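Local coordinates for Rho GTPase-activating protein 27 (Homo sapiens, PDB 3PP2) that probably activates GTP hydrolysis by the Rho-type GTPases CDC42 and RAC1, turning them off, and may act in clathrin-mediated endocytosis, at residues 16-21 against 99-104. Sequence-based numbering, arbitrary orientation. Where two conformers were deposited one is given.
Sequences RTKTAD and SEYLIQ
S99, just before strand 100-104, meets A20 and D21 at the end of strand 10-21. Its CA makes a CA-H...O contact with A20 O, and its OG is hydrogen-bonded to K22 N. E100 faces both T19 and A20, a classic beta bulge in strand 10-21. E100 O accepts a hydrogen bond from T19 N at 2.8 Å, nearly straight (178°). A20 N reaches E100 O at 3.3 Å, from the same face of the carbonyl plane. In return E100 N donates to A20 O at 3.0 Å. E100 CB lies beside A20 CB; in one of two conformers, E100 OE1 forms a salt bridge with R25. This antiparallel pairing joins strand 10-21 to strand 100-104 in the curled sheet of the pleckstrin homology (PH) domain. Y101 crosses K18 obliquely. K18 CG, anti to the backbone N (chi1 -169°), lies 3.7 Å from Y101 CE1. K18 CE passes Y101 OH, and K18 NZ forms a salt bridge with D21 OD1 at 3.1 Å, from above the carboxylate plane. An alanine at K18 would probably leave D21 without this charge partner and Y101 CE1 and OH without the contacts of CG, CD and CE. L102 exchanges two backbone bonds with T17: L102 N to T17 O 2.8 Å, T17 N to L102 O 3.0 Å. L102 CG touches T19 CG2 at 3.7 Å, the two side chains crossing at about a right angle. I103 pairs with R16 without hydrogen bonds.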
loop_
_atom_site.group_PDB
_atom_site.type_symbol
_atom_site.label_atom_id
_atom_site.label_comp_id
_atom_site.label_asym_id
_atom_site.label_seq_id
_atom_site.Cartn_x
_atom_site.Cartn_y
_atom_site.Cartn_z
ATOM N N ARG A 16 -14.769 9.759 -3.041
ATOM C CA ARG A 16 -15.020 10.956 -2.227
ATOM C C ARG A 16 -16.484 11.269 -2.131
ATOM O O ARG A 16 -17.261 10.961 -3.057
ATOM C CB ARG A 16 -14.242 12.157 -2.786
ATOM C CG ARG A 16 -14.838 12.860 -3.980
ATOM C CD ARG A 16 -14.852 11.993 -5.186
ATOM N NE ARG A 16 -15.265 12.671 -6.409
ATOM C CZ ARG A 16 -16.504 12.992 -6.687
ATOM N NH1 ARG A 16 -16.789 13.578 -7.866
ATOM N NH2 ARG A 16 -17.471 12.706 -5.816
ATOM N N THR A 17 -16.849 11.933 -1.037
ATOM C CA THR A 17 -18.166 12.520 -0.897
ATOM C C THR A 17 -18.026 13.848 -0.164
ATOM O O THR A 17 -17.218 13.973 0.760
ATOM C CB THR A 17 -19.124 11.598 -0.085
ATOM O OG1 THR A 17 -20.404 12.224 0.018
ATOM C CG2 THR A 17 -18.627 11.209 1.327
ATOM N N LYS A 18 -18.865 14.794 -0.526
ATOM C CA LYS A 18 -19.036 15.993 0.259
ATOM C C LYS A 18 -19.900 15.615 1.452
ATOM O O LYS A 18 -20.776 14.723 1.359
ATOM C CB LYS A 18 -19.702 17.090 -0.575
ATOM C CG LYS A 18 -19.702 18.454 0.054
ATOM C CD LYS A 18 -20.147 19.530 -0.970
ATOM C CE LYS A 18 -20.088 20.920 -0.363
ATOM N NZ LYS A 18 -20.610 21.894 -1.387
ATOM N N THR A 19 -19.567 16.191 2.609
ATOM C CA THR A 19 -20.325 15.948 3.846
ATOM C C THR A 19 -20.843 17.233 4.510
ATOM O O THR A 19 -21.750 17.164 5.321
ATOM C CB THR A 19 -19.483 15.178 4.864
ATOM O OG1 THR A 19 -18.225 15.851 5.016
ATOM C CG2 THR A 19 -19.264 13.744 4.389
ATOM N N ALA A 20 -20.310 18.393 4.156
ATOM C CA ALA A 20 -20.855 19.674 4.655
ATOM C C ALA A 20 -20.644 20.759 3.626
ATOM O O ALA A 20 -19.607 20.759 2.914
ATOM C CB ALA A 20 -20.218 20.064 5.958
ATOM N N ASP A 21 -21.660 21.639 3.491
ATOM C CA ASP A 21 -21.596 22.767 2.588
ATOM C C ASP A 21 -21.473 23.993 3.458
ATOM O O ASP A 21 -22.420 24.372 4.142
ATOM C CB ASP A 21 -22.870 22.831 1.742
ATOM C CG ASP A 21 -22.898 24.023 0.837
ATOM O OD1 ASP A 21 -21.846 24.296 0.209
ATOM O OD2 ASP A 21 -23.993 24.624 0.691
ATOM N N SER A 99 -16.785 23.881 4.349
ATOM C CA SER A 99 -17.177 22.695 3.589
ATOM C C SER A 99 -16.272 21.531 3.991
ATOM O O SER A 99 -15.126 21.719 4.420
ATOM C CB SER A 99 -17.103 22.948 2.111
ATOM O OG SER A 99 -18.100 23.884 1.701
ATOM N N GLU A 100 -16.828 20.346 3.925
ATOM C CA GLU A 100 -16.140 19.156 4.392
ATOM C C GLU A 100 -16.343 18.037 3.370
ATOM O O GLU A 100 -17.407 17.935 2.746
ATOM C CB GLU A 100 -16.675 18.714 5.785
ATOM C CG GLU A 100 -16.445 19.752 6.930
ATOM C CD GLU A 100 -16.991 19.319 8.284
ATOM O OE1 GLU A 100 -17.587 18.224 8.378
ATOM O OE2 GLU A 100 -16.814 20.089 9.265
ATOM N N TYR A 101 -15.322 17.199 3.246
ATOM C CA TYR A 101 -15.285 16.072 2.307
ATOM C C TYR A 101 -14.639 14.886 2.994
ATOM O O TYR A 101 -13.759 15.066 3.845
ATOM C CB TYR A 101 -14.441 16.406 1.059
ATOM C CG TYR A 101 -14.939 17.630 0.342
ATOM C CD1 TYR A 101 -15.792 17.547 -0.745
ATOM C CD2 TYR A 101 -14.538 18.891 0.783
ATOM C CE1 TYR A 101 -16.257 18.689 -1.357
ATOM C CE2 TYR A 101 -14.983 20.036 0.205
ATOM C CZ TYR A 101 -15.854 19.948 -0.899
ATOM O OH TYR A 101 -16.321 21.110 -1.493
ATOM N N LEU A 102 -15.100 13.693 2.643
ATOM C CA LEU A 102 -14.394 12.466 2.950
ATOM C C LEU A 102 -13.747 11.928 1.690
ATOM O O LEU A 102 -14.340 12.012 0.613
ATOM C CB LEU A 102 -15.324 11.426 3.561
ATOM C CG LEU A 102 -16.082 11.844 4.807
ATOM C CD1 LEU A 102 -17.105 10.801 5.250
ATOM C CD2 LEU A 102 -15.191 12.248 5.928
ATOM N N ILE A 103 -12.576 11.302 1.864
ATOM C CA ILE A 103 -11.738 10.797 0.778
ATOM C C ILE A 103 -11.368 9.379 1.169
ATOM O O ILE A 103 -11.001 9.134 2.326
ATOM C CB ILE A 103 -10.464 11.664 0.566
ATOM C CG1 ILE A 103 -10.834 13.153 0.438
ATOM C CG2 ILE A 103 -9.620 11.161 -0.583
ATOM C CD1 ILE A 103 -9.624 14.060 0.479
ATOM N N GLN A 104 -11.479 8.445 0.230
ATOM C CA GLN A 104 -11.287 7.025 0.587
ATOM C C GLN A 104 -10.716 6.231 -0.543
ATOM O O GLN A 104 -10.927 6.535 -1.722
ATOM C CB GLN A 104 -12.662 6.468 0.977
ATOM C CG GLN A 104 -12.709 5.108 1.608
ATOM C CD GLN A 104 -12.871 3.978 0.618
ATOM O OE1 GLN A 104 -13.446 4.145 -0.490
ATOM N NE2 GLN A 104 -12.420 2.785 1.028
#